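Long-range contacts in CocE/NonD family hydrolase (Staphylococcus aureus subsp. aureus COL, PDB 3III), which probably hydrolyses ester or amide bonds as a serine enzyme of the alpha/beta-hydrolase fold, although its natural substrate is not established: residues E37-K42 / R60-G65; L11-V16 / V27-Q32; G44-R49 / Y147-W152. All coordinates share one frame; numbering follows the deposited sequence. Where two conformers were deposited one is given.

Contact 1 (E37-K42 / R60-G65); sequences EMIMEK and RPNKDG
I39 lies over one face of the R60 guanidinium, and the E41 carboxylate meets the same group at its edge. On the face, I39 CG2 sits above the rim and CD1 is 3.8 Å from R60 NH2. At the edge, E41 OE2 takes both donors of a side-on salt bridge. R60 NE is 2.8 Å from OE2, and R60 NH2 is a longer 3.1 Å from OE2. OE2 lies close to the guanidinium plane, yet the two flat groups stand 82° apart. The two nitrogens meet OE2 on its anti side, from opposite faces of the carboxylate plane. R60 CG lies between its backbone N and carbonyl carbon (chi1 56°), and the chain then runs beside I39. These two residues form an antiparallel hydrogen-bonded pair, which joins R60 of strand 53-60 to strand 36-47 in the large mixed sheet of the alpha/beta-hydrolase domain. I39 N binds R60 O at 2.9 Å, and R60 N binds I39 O in return. Beyond the pair, N62 centres an inverse gamma turn. Its OD1 touches I39 CD1 at 3.5 Å. One water joins E37 O to N62 N. H25 of strand 22-30 also touches I39 and N62.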
ATOM      1  N   GLU A  37     -19.678 -16.880  21.643  1.00  8.01           N
ATOM      2  CA  GLU A  37     -20.158 -15.941  22.661  1.00  9.12           C
ATOM      3  C   GLU A  37     -19.029 -15.033  23.176  1.00  7.87           C
ATOM      4  O   GLU A  37     -17.935 -15.469  23.436  1.00  8.39           O
ATOM      5  CB  GLU A  37     -20.692 -16.712  23.893  1.00 10.60           C
ATOM      6  CG  GLU A  37     -21.728 -17.767  23.646  1.00 16.50           C
ATOM      7  CD  GLU A  37     -21.844 -18.837  24.792  1.00 22.96           C
ATOM      8  OE1 GLU A  37     -21.252 -19.972  24.682  1.00 26.70           O
ATOM      9  OE2 GLU A  37     -22.564 -18.541  25.776  1.00 27.53           O
HETATM   10  N   MSE A  38     -19.341 -13.763  23.336  1.00  6.33           N
HETATM   11  CA  MSE A  38     -18.445 -12.813  23.841  1.00  7.10           C
HETATM   12  C   MSE A  38     -19.265 -11.617  24.252  1.00  7.25           C
HETATM   13  O   MSE A  38     -20.483 -11.579  24.010  1.00  7.71           O
HETATM   14  CB  MSE A  38     -17.410 -12.429  22.783  1.00  6.73           C
HETATM   15  CG  MSE A  38     -17.965 -11.690  21.591  1.00  8.85           C
HETATM   16 SE   MSE A  38     -16.493 -11.495  20.245  1.00 18.93          SE
HETATM   17  CE  MSE A  38     -16.308 -13.449  19.671  1.00  8.45           C
ATOM     18  N   ILE A  39     -18.576 -10.647  24.839  1.00  6.23           N
ATOM     19  CA  ILE A  39     -19.122  -9.347  25.158  1.00  6.90           C
ATOM     20  C   ILE A  39     -18.743  -8.332  24.092  1.00  7.38           C
ATOM     21  O   ILE A  39     -17.616  -8.295  23.617  1.00  7.71           O
ATOM     22  CB  ILE A  39     -18.631  -8.881  26.531  1.00  8.00           C
ATOM     23  CG1 ILE A  39     -19.335  -9.679  27.630  1.00  8.45           C
ATOM     24  CG2 ILE A  39     -18.814  -7.374  26.693  1.00  9.02           C
ATOM     25  CD1 ILE A  39     -18.759  -9.432  29.047  1.00 12.17           C
HETATM   26  N   MSE A  40     -19.710  -7.528  23.666  1.00  7.70           N
HETATM   27  CA  MSE A  40     -19.440  -6.332  22.893  1.00  7.28           C
HETATM   28  C   MSE A  40     -19.986  -5.102  23.645  1.00  7.99           C
HETATM   29  O   MSE A  40     -21.211  -5.010  23.954  1.00  9.48           O
HETATM   30  CB  MSE A  40     -20.076  -6.442  21.505  1.00  7.24           C
HETATM   31  CG  MSE A  40     -19.779  -5.222  20.625  1.00 10.14           C
HETATM   32 SE   MSE A  40     -21.074  -5.105  19.158  1.00 18.57          SE
HETATM   33  CE  MSE A  40     -20.258  -3.580  18.193  1.00  9.10           C
ATOM     34  N   GLU A  41     -19.088  -4.185  23.965  1.00  7.84           N
ATOM     35  CA  GLU A  41     -19.456  -2.880  24.498  1.00  8.37           C
ATOM     36  C   GLU A  41     -19.503  -1.967  23.310  1.00  7.55           C
ATOM     37  O   GLU A  41     -18.515  -1.812  22.581  1.00  7.71           O
ATOM     38  CB  GLU A  41     -18.428  -2.366  25.535  1.00  9.39           C
ATOM     39  CG  GLU A  41     -18.183  -3.332  26.650  1.00 12.31           C
ATOM     40  CD  GLU A  41     -17.364  -2.762  27.840  1.00 16.03           C
ATOM     41  OE1 GLU A  41     -17.298  -1.517  28.025  1.00 17.61           O
ATOM     42  OE2 GLU A  41     -16.827  -3.603  28.594  1.00 13.68           O
ATOM     43  N   LYS A  42     -20.684  -1.442  23.036  1.00  6.86           N
ATOM     44  CA  LYS A  42     -20.878  -0.606  21.890  1.00  7.08           C
ATOM     45  C   LYS A  42     -20.995   0.864  22.295  1.00  7.74           C
ATOM     46  O   LYS A  42     -21.733   1.221  23.250  1.00  6.66           O
ATOM     47  CB  LYS A  42     -22.127  -1.049  21.144  1.00  6.83           C
ATOM     48  CG  LYS A  42     -22.392  -0.269  19.897  1.00  6.45           C
ATOM     49  CD  LYS A  42     -23.573  -0.797  19.126  1.00  8.66           C
ATOM     50  CE  LYS A  42     -23.819   0.142  17.955  1.00 11.07           C
ATOM     51  NZ  LYS A  42     -24.879  -0.366  17.095  1.00 14.64           N
ATOM     52  N   ARG A  60     -14.714  -8.453  23.798  1.00  6.00           N
ATOM     53  CA  ARG A  60     -13.900  -9.130  24.779  1.00  6.55           C
ATOM     54  C   ARG A  60     -14.505 -10.418  25.287  1.00  5.86           C
ATOM     55  O   ARG A  60     -15.710 -10.611  25.209  1.00  6.46           O
ATOM     56  CB  ARG A  60     -13.557  -8.181  25.917  1.00  5.86           C
ATOM     57  CG  ARG A  60     -14.736  -7.542  26.603  1.00  7.42           C
ATOM     58  CD  ARG A  60     -14.282  -6.518  27.660  1.00  9.57           C
ATOM     59  NE  ARG A  60     -15.435  -6.060  28.450  1.00  8.56           N
ATOM     60  CZ  ARG A  60     -15.949  -6.728  29.479  1.00 10.31           C
ATOM     61  NH1 ARG A  60     -15.436  -7.870  29.885  1.00 10.66           N
ATOM     62  NH2 ARG A  60     -17.021  -6.261  30.098  1.00 13.00           N
ATOM     63  N   PRO A  61     -13.656 -11.316  25.799  1.00  7.06           N
ATOM     64  CA  PRO A  61     -14.168 -12.543  26.340  1.00  7.28           C
ATOM     65  C   PRO A  61     -15.144 -12.297  27.492  1.00  7.97           C
ATOM     66  O   PRO A  61     -15.007 -11.347  28.277  1.00  6.20           O
ATOM     67  CB  PRO A  61     -12.918 -13.269  26.800  1.00  7.57           C
ATOM     68  CG  PRO A  61     -11.837 -12.679  26.036  1.00  8.65           C
ATOM     69  CD  PRO A  61     -12.196 -11.262  25.896  1.00  5.87           C
ATOM     70  N   ASN A  62     -16.207 -13.093  27.513  1.00  9.00           N
ATOM     71  CA  ASN A  62     -17.168 -13.048  28.585  1.00  9.67           C
ATOM     72  C   ASN A  62     -16.629 -13.798  29.801  1.00  9.95           C
ATOM     73  O   ASN A  62     -17.145 -14.861  30.174  1.00  9.56           O
ATOM     74  CB  ASN A  62     -18.511 -13.663  28.103  1.00 11.47           C
ATOM     75  CG  ASN A  62     -19.577 -13.569  29.122  1.00 14.46           C
ATOM     76  OD1 ASN A  62     -19.521 -12.694  29.999  1.00 19.05           O
ATOM     77  ND2 ASN A  62     -20.559 -14.484  29.058  1.00 17.68           N
ATOM     78  N   LYS A  63     -15.604 -13.217  30.417  1.00  9.26           N
ATOM     79  CA  LYS A  63     -15.038 -13.703  31.626  1.00  8.97           C
ATOM     80  C   LYS A  63     -14.175 -12.601  32.210  1.00  8.28           C
ATOM     81  O   LYS A  63     -13.740 -11.679  31.502  1.00  8.05           O
ATOM     82  CB  LYS A  63     -14.229 -14.999  31.394  1.00  8.93           C
ATOM     83  CG  LYS A  63     -13.208 -14.919  30.303  1.00  9.58           C
ATOM     84  CD  LYS A  63     -12.392 -16.208  30.149  1.00  8.71           C
ATOM     85  CE  LYS A  63     -11.816 -16.331  28.778  1.00  8.09           C
ATOM     86  NZ  LYS A  63     -10.731 -17.279  28.696  1.00  6.26           N
ATOM     87  N   ASP A  64     -13.984 -12.672  33.512  1.00  8.26           N
ATOM     88  CA  ASP A  64     -13.004 -11.846  34.219  1.00 10.06           C
ATOM     89  C   ASP A  64     -11.611 -12.162  33.673  1.00 10.28           C
ATOM     90  O   ASP A  64     -11.355 -13.274  33.168  1.00 11.37           O
ATOM     91  CB  ASP A  64     -12.969 -12.174  35.708  1.00 11.22           C
ATOM     92  CG  ASP A  64     -14.213 -11.786  36.429  1.00 15.65           C
ATOM     93  OD1 ASP A  64     -14.983 -10.949  35.932  1.00 20.95           O
ATOM     94  OD2 ASP A  64     -14.396 -12.301  37.540  1.00 23.54           O
ATOM     95  N   GLY A  65     -10.722 -11.184  33.782  1.00 10.20           N
ATOM     96  CA  GLY A  65      -9.343 -11.393  33.450  1.00  8.22           C
ATOM     97  C   GLY A  65      -8.800 -10.276  32.632  1.00  7.36           C
ATOM     98  O   GLY A  65      -9.533  -9.373  32.245  1.00  7.25           O
TER
HETATM   99  O   HOH W   1     -16.461 -15.424  25.620  1.00 10.02           O

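Contact 2 (L11-V16 / V27-Q32); sequences LTVTHV and VVDSVQ
T14 holds both backbone polar atoms of V27. T14 N donates to V27 O at 2.8 Å, in the carbonyl plane and on a lone pair. V27 N donates to T14 OG1, also at 2.8 Å and nearly straight, with 165° at the hydrogen. The N-terminal segment 11-16 thus lines the start of segment 27-32 on strand 22-30, the outermost strand at this end of the large mixed sheet of the alpha/beta-hydrolase domain. It is not a regular strand. A threonine hydroxyl, not a main-chain carbonyl, accepts from V27 N. OG1 sits beside the backbone N of T14 and anti to its carbonyl carbon (chi1 -56°), which puts OG1 on the side of the T14 N-H, where both can meet V27. V27 O has a further contact from V13 CA, a CA-H...O approach of 3.5 Å.

The remaining contacts are mostly van der Waals. V27 points its side chain toward segment 11-16, and V27 CB lies 3.3 Å from T12 O. Both methyls of V27 touch L11 CB, CG1 at 3.9 Å. V13 reaches two residues beyond V27, to D29. Its side chain crosses that of D29 at about a right angle. The D29 carboxylate itself is hydrogen-bonded through OD1 to S101 OG. D29 is the centre of an inverse gamma turn. S30 OG accepts from Q32 N, an ST turn. The contact lies at the surface, and the T12 side chain is about 5 Å from a bound nickel ion. Where the V13 and D29 side chains cross, V13 CG2 lies 3.9 Å from D29 CB.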
ATOM      1  N   LEU A  11     -26.570 -21.704  19.953  1.00 13.84           N
ATOM      2  CA  LEU A  11     -26.824 -20.289  20.104  1.00 14.57           C
ATOM      3  C   LEU A  11     -27.234 -19.779  18.745  1.00 13.73           C
ATOM      4  O   LEU A  11     -26.913 -20.415  17.731  1.00 15.60           O
ATOM      5  CB  LEU A  11     -25.547 -19.580  20.557  1.00 15.53           C
ATOM      6  CG  LEU A  11     -24.916 -20.227  21.793  1.00 17.09           C
ATOM      7  CD1 LEU A  11     -23.436 -19.882  21.908  1.00 20.10           C
ATOM      8  CD2 LEU A  11     -25.720 -19.819  23.031  1.00 16.05           C
ATOM      9  N   THR A  12     -27.973 -18.675  18.732  1.00 12.53           N
ATOM     10  CA  THR A  12     -28.256 -17.909  17.507  1.00 11.31           C
ATOM     11  C   THR A  12     -27.244 -16.763  17.435  1.00  9.42           C
ATOM     12  O   THR A  12     -26.923 -16.156  18.431  1.00  8.54           O
ATOM     13  CB  THR A  12     -29.731 -17.345  17.459  1.00 10.99           C
ATOM     14  OG1 THR A  12     -30.079 -17.058  16.109  1.00 13.03           O
ATOM     15  CG2 THR A  12     -29.932 -16.034  18.268  1.00 13.01           C
ATOM     16  N   VAL A  13     -26.730 -16.497  16.246  1.00  8.62           N
ATOM     17  CA  VAL A  13     -25.871 -15.379  16.002  1.00  7.38           C
ATOM     18  C   VAL A  13     -26.628 -14.050  16.181  1.00  7.09           C
ATOM     19  O   VAL A  13     -27.753 -13.882  15.668  1.00  5.51           O
ATOM     20  CB  VAL A  13     -25.279 -15.484  14.582  1.00  7.42           C
ATOM     21  CG1 VAL A  13     -24.613 -14.181  14.158  1.00  8.26           C
ATOM     22  CG2 VAL A  13     -24.284 -16.741  14.499  1.00  6.53           C
ATOM     23  N   THR A  14     -25.963 -13.113  16.864  1.00  6.95           N
ATOM     24  CA  THR A  14     -26.491 -11.766  17.103  1.00  6.40           C
ATOM     25  C   THR A  14     -26.491 -11.058  15.758  1.00  8.45           C
ATOM     26  O   THR A  14     -25.493 -11.051  15.027  1.00  9.65           O
ATOM     27  CB  THR A  14     -25.649 -11.023  18.131  1.00  6.35           C
ATOM     28  OG1 THR A  14     -25.609 -11.825  19.314  1.00  3.28           O
ATOM     29  CG2 THR A  14     -26.236  -9.613  18.436  1.00  3.64           C
ATOM     30  N   HIS A  15     -27.657 -10.571  15.400  1.00 10.12           N
ATOM     31  CA  HIS A  15     -27.865  -9.917  14.122  1.00 11.46           C
ATOM     32  C   HIS A  15     -27.274  -8.446  14.456  1.00 12.80           C
ATOM     33  O   HIS A  15     -27.714  -7.737  15.411  1.00 11.76           O
ATOM     34  CB  HIS A  15     -29.397 -10.112  13.603  1.00 11.00           C
ATOM     35  CG  HIS A  15     -29.933 -11.574  13.355  1.00  7.48           C
ATOM     36  ND1 HIS A  15     -31.258 -11.919  13.601  1.00 12.53           N
ATOM     37  CD2 HIS A  15     -29.425 -12.696  12.768  1.00  6.51           C
ATOM     38  CE1 HIS A  15     -31.513 -13.191  13.277  1.00  4.94           C
ATOM     39  NE2 HIS A  15     -30.432 -13.696  12.756  1.00  2.00           N
ATOM     40  N   VAL A  16     -26.201  -8.039  13.762  1.00 14.85           N
ATOM     41  CA  VAL A  16     -25.332  -6.869  14.185  1.00 15.69           C
ATOM     42  C   VAL A  16     -25.998  -5.479  14.168  1.00 16.83           C
ATOM     43  O   VAL A  16     -25.729  -4.607  15.013  1.00 15.39           O
ATOM     44  CB  VAL A  16     -23.963  -6.792  13.395  1.00 16.94           C
ATOM     45  CG1 VAL A  16     -24.158  -6.773  11.877  1.00 16.85           C
ATOM     46  CG2 VAL A  16     -23.088  -5.575  13.880  1.00 17.14           C
ATOM     47  N   VAL A  27     -23.355 -13.197  20.217  1.00  6.25           N
ATOM     48  CA  VAL A  27     -22.850 -14.427  19.605  1.00  6.59           C
ATOM     49  C   VAL A  27     -22.398 -14.043  18.177  1.00  7.05           C
ATOM     50  O   VAL A  27     -23.213 -13.558  17.382  1.00  8.36           O
ATOM     51  CB  VAL A  27     -23.944 -15.529  19.579  1.00  6.69           C
ATOM     52  CG1 VAL A  27     -23.504 -16.783  18.858  1.00  6.24           C
ATOM     53  CG2 VAL A  27     -24.434 -15.876  21.019  1.00  6.20           C
ATOM     54  N   VAL A  28     -21.147 -14.341  17.854  1.00  7.32           N
ATOM     55  CA  VAL A  28     -20.483 -13.912  16.606  1.00  7.25           C
ATOM     56  C   VAL A  28     -20.447 -15.108  15.669  1.00  8.26           C
ATOM     57  O   VAL A  28     -20.186 -16.217  16.105  1.00  8.59           O
ATOM     58  CB  VAL A  28     -19.020 -13.353  16.882  1.00  7.12           C
ATOM     59  CG1 VAL A  28     -18.201 -13.107  15.535  1.00  4.56           C
ATOM     60  CG2 VAL A  28     -19.084 -12.087  17.712  1.00  7.70           C
ATOM     61  N   ASP A  29     -20.692 -14.851  14.388  1.00  8.94           N
ATOM     62  CA  ASP A  29     -20.572 -15.861  13.340  1.00  9.69           C
ATOM     63  C   ASP A  29     -19.094 -15.961  12.942  1.00  9.12           C
ATOM     64  O   ASP A  29     -18.669 -15.418  11.943  1.00  7.59           O
ATOM     65  CB  ASP A  29     -21.443 -15.518  12.130  1.00  9.91           C
ATOM     66  CG  ASP A  29     -21.271 -14.041  11.653  1.00 10.51           C
ATOM     67  OD1 ASP A  29     -21.033 -13.094  12.423  1.00  8.97           O
ATOM     68  OD2 ASP A  29     -21.328 -13.833  10.485  1.00 10.20           O
ATOM     69  N   SER A  30     -18.288 -16.616  13.771  1.00  8.72           N
ATOM     70  CA  SER A  30     -16.867 -16.717  13.484  1.00  7.64           C
ATOM     71  C   SER A  30     -16.643 -17.607  12.246  1.00  8.07           C
ATOM     72  O   SER A  30     -17.263 -18.639  12.107  1.00  8.00           O
ATOM     73  CB  SER A  30     -16.087 -17.305  14.672  1.00  9.24           C
ATOM     74  OG  SER A  30     -14.750 -17.583  14.273  1.00  7.03           O
ATOM     75  N   VAL A  31     -15.753 -17.172  11.373  1.00  7.73           N
ATOM     76  CA  VAL A  31     -15.338 -17.893  10.158  1.00  9.31           C
ATOM     77  C   VAL A  31     -14.574 -19.195  10.506  1.00  8.76           C
ATOM     78  O   VAL A  31     -14.654 -20.183   9.782  1.00  8.08           O
ATOM     79  CB  VAL A  31     -14.459 -16.870   9.299  1.00 10.20           C
ATOM     80  CG1 VAL A  31     -13.510 -17.539   8.335  1.00 14.42           C
ATOM     81  CG2 VAL A  31     -15.411 -15.928   8.600  1.00 14.20           C
ATOM     82  N   GLN A  32     -13.771 -19.140  11.579  1.00  6.45           N
ATOM     83  CA  GLN A  32     -12.895 -20.229  11.973  1.00  6.72           C
ATOM     84  C   GLN A  32     -13.512 -21.122  13.045  1.00  6.23           C
ATOM     85  O   GLN A  32     -13.276 -22.310  13.076  1.00  6.71           O
ATOM     86  CB  GLN A  32     -11.580 -19.636  12.519  1.00  5.60           C
ATOM     87  CG  GLN A  32     -10.895 -18.723  11.505  1.00  7.35           C
ATOM     88  CD  GLN A  32     -11.341 -17.257  11.501  1.00  7.86           C
ATOM     89  OE1 GLN A  32     -12.045 -16.771  12.430  1.00  5.06           O
ATOM     90  NE2 GLN A  32     -10.914 -16.527  10.434  1.00  2.72           N
TER

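Contact 3 (G44-R49 / Y147-W152); sequences GTVEMR and YEVIEW
Strand 44-47 passes over helix 147-152 with the two segment axes 8.9 Å apart at their closest and their directions 113° apart. The CA atoms of V46 and V149 are 6.6 Å apart. V46 points at the helix and packs on the W152 ring. V46 CG2 lies over the centre of the six-membered ring in a CH-pi contact, 3.8 Å from its centroid. V46 CG1 touches the root of the same side chain, at W152 CB and CG. W152 CG is anti to its backbone N (chi1 172°), which sets the start of the ring near V46.

Beyond the strand, the contact turns polar. E148 OE2 accepts from R49 N at 2.8 Å through its syn lone pair. It also takes R49 NE at 3.1 Å in a salt bridge. That second donor comes from above the carboxylate plane, 73° out of it, while OE2 stays in the guanidinium plane. A water ties E47 O to E148 OE1. Selenomethionine M48 folds back, so that its CE meets E148 CB at 3.8 Å and V149 CG2 at 4.0 Å.

Helix 140-154 belongs to the crossover from strand 119-124 to strand 162-168. On the same helix, E144 makes a salt bridge with R49 NH2. L54 of strand 53-60 touches both M48 and V149, and I56 touches W152.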
ATOM      1  N   GLY A  44     -18.758   2.962  23.573  1.00 10.13           N
ATOM      2  CA  GLY A  44     -17.887   3.571  24.582  1.00 10.57           C
ATOM      3  C   GLY A  44     -17.149   4.780  24.032  1.00  9.94           C
ATOM      4  O   GLY A  44     -17.008   4.913  22.821  1.00  8.09           O
ATOM      5  N   THR A  45     -16.736   5.691  24.914  1.00  9.24           N
ATOM      6  CA  THR A  45     -16.031   6.900  24.479  1.00  9.26           C
ATOM      7  C   THR A  45     -14.698   7.000  25.168  1.00  8.16           C
ATOM      8  O   THR A  45     -14.537   6.506  26.255  1.00  8.57           O
ATOM      9  CB  THR A  45     -16.817   8.189  24.772  1.00  9.47           C
ATOM     10  OG1 THR A  45     -17.030   8.284  26.178  1.00  9.80           O
ATOM     11  CG2 THR A  45     -18.138   8.185  24.061  1.00 11.66           C
ATOM     12  N   VAL A  46     -13.722   7.597  24.500  1.00  7.55           N
ATOM     13  CA  VAL A  46     -12.457   7.970  25.117  1.00  7.53           C
ATOM     14  C   VAL A  46     -12.284   9.471  24.919  1.00  7.31           C
ATOM     15  O   VAL A  46     -12.506  10.020  23.813  1.00  6.44           O
ATOM     16  CB  VAL A  46     -11.262   7.234  24.473  1.00  7.41           C
ATOM     17  CG1 VAL A  46      -9.938   7.667  25.117  1.00  7.67           C
ATOM     18  CG2 VAL A  46     -11.419   5.770  24.565  1.00  6.22           C
ATOM     19  N   GLU A  47     -11.892  10.168  25.968  1.00  7.40           N
ATOM     20  CA  GLU A  47     -11.830  11.643  25.892  1.00  7.58           C
ATOM     21  C   GLU A  47     -10.406  12.090  25.595  1.00  7.15           C
ATOM     22  O   GLU A  47      -9.484  11.703  26.320  1.00  5.55           O
ATOM     23  CB  GLU A  47     -12.341  12.290  27.196  1.00  9.05           C
ATOM     24  CG  GLU A  47     -12.510  13.779  27.087  1.00  9.87           C
ATOM     25  CD  GLU A  47     -13.021  14.402  28.348  1.00 13.01           C
ATOM     26  OE1 GLU A  47     -13.693  13.720  29.099  1.00 15.07           O
ATOM     27  OE2 GLU A  47     -12.793  15.595  28.568  1.00 17.05           O
HETATM   28  N   MSE A  48     -10.244  12.907  24.542  1.00  6.42           N
HETATM   29  CA  MSE A  48      -8.965  13.462  24.151  1.00  6.40           C
HETATM   30  C   MSE A  48      -8.553  14.628  25.054  1.00  6.61           C
HETATM   31  O   MSE A  48      -9.387  15.215  25.798  1.00  4.44           O
HETATM   32  CB  MSE A  48      -8.999  13.930  22.702  1.00  6.46           C
HETATM   33  CG  MSE A  48      -9.472  12.916  21.693  1.00  8.93           C
HETATM   34 SE   MSE A  48      -8.247  11.378  21.540  1.00 13.76          SE
HETATM   35  CE  MSE A  48      -9.050  10.214  22.996  1.00  2.92           C
ATOM     36  N   ARG A  49      -7.289  15.029  24.937  1.00  7.28           N
ATOM     37  CA  ARG A  49      -6.759  16.134  25.770  1.00  8.38           C
ATOM     38  C   ARG A  49      -7.574  17.400  25.584  1.00  7.93           C
ATOM     39  O   ARG A  49      -7.777  18.116  26.526  1.00  7.88           O
ATOM     40  CB  ARG A  49      -5.298  16.458  25.459  1.00  9.24           C
ATOM     41  CG  ARG A  49      -4.246  15.556  26.187  1.00 14.36           C
ATOM     42  CD  ARG A  49      -2.892  15.561  25.429  1.00 18.93           C
ATOM     43  NE  ARG A  49      -3.093  15.225  24.016  1.00 23.20           N
ATOM     44  CZ  ARG A  49      -2.364  15.677  22.994  1.00 25.70           C
ATOM     45  NH1 ARG A  49      -1.317  16.481  23.202  1.00 27.66           N
ATOM     46  NH2 ARG A  49      -2.696  15.340  21.758  1.00 23.72           N
ATOM     47  N   TYR A 147      -2.883   7.660  19.658  1.00  7.51           N
ATOM     48  CA  TYR A 147      -2.022   7.451  20.788  1.00  7.81           C
ATOM     49  C   TYR A 147      -2.802   7.496  22.102  1.00  7.64           C
ATOM     50  O   TYR A 147      -2.600   6.621  22.964  1.00  6.78           O
ATOM     51  CB  TYR A 147      -0.951   8.516  20.778  1.00  8.28           C
ATOM     52  CG  TYR A 147       0.112   8.535  21.868  1.00  9.15           C
ATOM     53  CD1 TYR A 147      -0.185   8.799  23.218  1.00 13.47           C
ATOM     54  CD2 TYR A 147       1.443   8.464  21.512  1.00  9.93           C
ATOM     55  CE1 TYR A 147       0.842   8.915  24.172  1.00 12.33           C
ATOM     56  CE2 TYR A 147       2.463   8.562  22.467  1.00 10.47           C
ATOM     57  CZ  TYR A 147       2.164   8.789  23.766  1.00 10.96           C
ATOM     58  OH  TYR A 147       3.206   8.889  24.663  1.00 12.92           O
ATOM     59  N   GLU A 148      -3.680   8.500  22.261  1.00  7.88           N
ATOM     60  CA  GLU A 148      -4.484   8.557  23.491  1.00  8.47           C
ATOM     61  C   GLU A 148      -5.348   7.290  23.716  1.00  8.71           C
ATOM     62  O   GLU A 148      -5.497   6.799  24.881  1.00  8.40           O
ATOM     63  CB  GLU A 148      -5.336   9.843  23.563  1.00  8.60           C
ATOM     64  CG  GLU A 148      -4.548  11.139  23.653  1.00 10.31           C
ATOM     65  CD  GLU A 148      -5.326  12.293  24.285  1.00 14.34           C
ATOM     66  OE1 GLU A 148      -5.691  12.121  25.459  1.00 12.89           O
ATOM     67  OE2 GLU A 148      -5.556  13.343  23.621  1.00  9.42           O
ATOM     68  N   VAL A 149      -5.909   6.745  22.644  1.00  8.59           N
ATOM     69  CA  VAL A 149      -6.763   5.593  22.766  1.00  8.75           C
ATOM     70  C   VAL A 149      -5.930   4.343  23.142  1.00  8.33           C
ATOM     71  O   VAL A 149      -6.394   3.503  23.952  1.00  7.73           O
ATOM     72  CB  VAL A 149      -7.659   5.363  21.504  1.00  9.34           C
ATOM     73  CG1 VAL A 149      -8.588   4.169  21.713  1.00 10.48           C
ATOM     74  CG2 VAL A 149      -8.510   6.670  21.179  1.00  9.86           C
ATOM     75  N   ILE A 150      -4.723   4.217  22.573  1.00  8.45           N
ATOM     76  CA  ILE A 150      -3.803   3.123  22.924  1.00  9.13           C
ATOM     77  C   ILE A 150      -3.506   3.147  24.398  1.00  9.92           C
ATOM     78  O   ILE A 150      -3.612   2.127  25.075  1.00 10.11           O
ATOM     79  CB  ILE A 150      -2.475   3.168  22.088  1.00  8.57           C
ATOM     80  CG1 ILE A 150      -2.792   2.836  20.637  1.00 10.21           C
ATOM     81  CG2 ILE A 150      -1.417   2.259  22.694  1.00  6.05           C
ATOM     82  CD1 ILE A 150      -1.681   3.153  19.657  1.00  8.01           C
ATOM     83  N   GLU A 151      -3.143   4.320  24.911  1.00 10.67           N
ATOM     84  CA  GLU A 151      -2.762   4.461  26.310  1.00  9.95           C
ATOM     85  C   GLU A 151      -3.944   4.271  27.248  1.00 10.05           C
ATOM     86  O   GLU A 151      -3.780   3.730  28.329  1.00 10.64           O
ATOM     87  CB  GLU A 151      -2.038   5.793  26.534  1.00 10.74           C
ATOM     88  CG  GLU A 151      -0.696   5.859  25.768  1.00 11.58           C
ATOM     89  CD  GLU A 151       0.241   4.669  26.076  1.00 12.83           C
ATOM     90  OE1 GLU A 151       0.602   4.519  27.279  1.00 12.16           O
ATOM     91  OE2 GLU A 151       0.601   3.891  25.147  1.00  8.64           O
ATOM     92  N   TRP A 152      -5.134   4.688  26.829  1.00  9.66           N
ATOM     93  CA  TRP A 152      -6.353   4.456  27.596  1.00  9.22           C
ATOM     94  C   TRP A 152      -6.668   2.945  27.728  1.00  9.69           C
ATOM     95  O   TRP A 152      -6.960   2.458  28.827  1.00  8.85           O
ATOM     96  CB  TRP A 152      -7.510   5.166  26.922  1.00  9.71           C
ATOM     97  CG  TRP A 152      -8.853   4.845  27.525  1.00  9.68           C
ATOM     98  CD1 TRP A 152      -9.459   5.482  28.567  1.00 11.84           C
ATOM     99  CD2 TRP A 152      -9.725   3.815  27.118  1.00  9.21           C
ATOM    100  NE1 TRP A 152     -10.672   4.899  28.827  1.00 11.92           N
ATOM    101  CE2 TRP A 152     -10.853   3.868  27.952  1.00 11.68           C
ATOM    102  CE3 TRP A 152      -9.674   2.845  26.109  1.00 11.19           C
ATOM    103  CZ2 TRP A 152     -11.925   2.985  27.811  1.00 11.63           C
ATOM    104  CZ3 TRP A 152     -10.744   1.992  25.963  1.00 11.52           C
ATOM    105  CH2 TRP A 152     -11.846   2.058  26.825  1.00 10.49           C
TER
HETATM  106  O   HOH W   2      -7.258  12.971  27.360  1.00  6.91           O
HETATM  107  O   HOH W   3      -5.516  14.099  21.137  1.00  9.14           O

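All three contacts lie at one end of the large mixed sheet, in the alpha/beta-hydrolase part of the chain. Contact 2 closes before either of the others opens. Contacts 1 and 3 alternate along the chain and share strand 36-47, with segments 37-42 and 44-49 nearly adjoining. Strands 22-30 and 36-47 are neighbours in the sheet, so contacts 1 and 2 touch directly, for example M38 CE against V28 CG2 at 3.7 Å; their centres are about 14 Å apart. The centres of contacts 1 and 3 are about 20 Å apart. Contacts 2 and 3 do not touch, their nearest atoms being about 13 Å apart. Together they join segment 11-16, the loop after strand 53-60 and helix 140-154 to the two strands at this sheet edge.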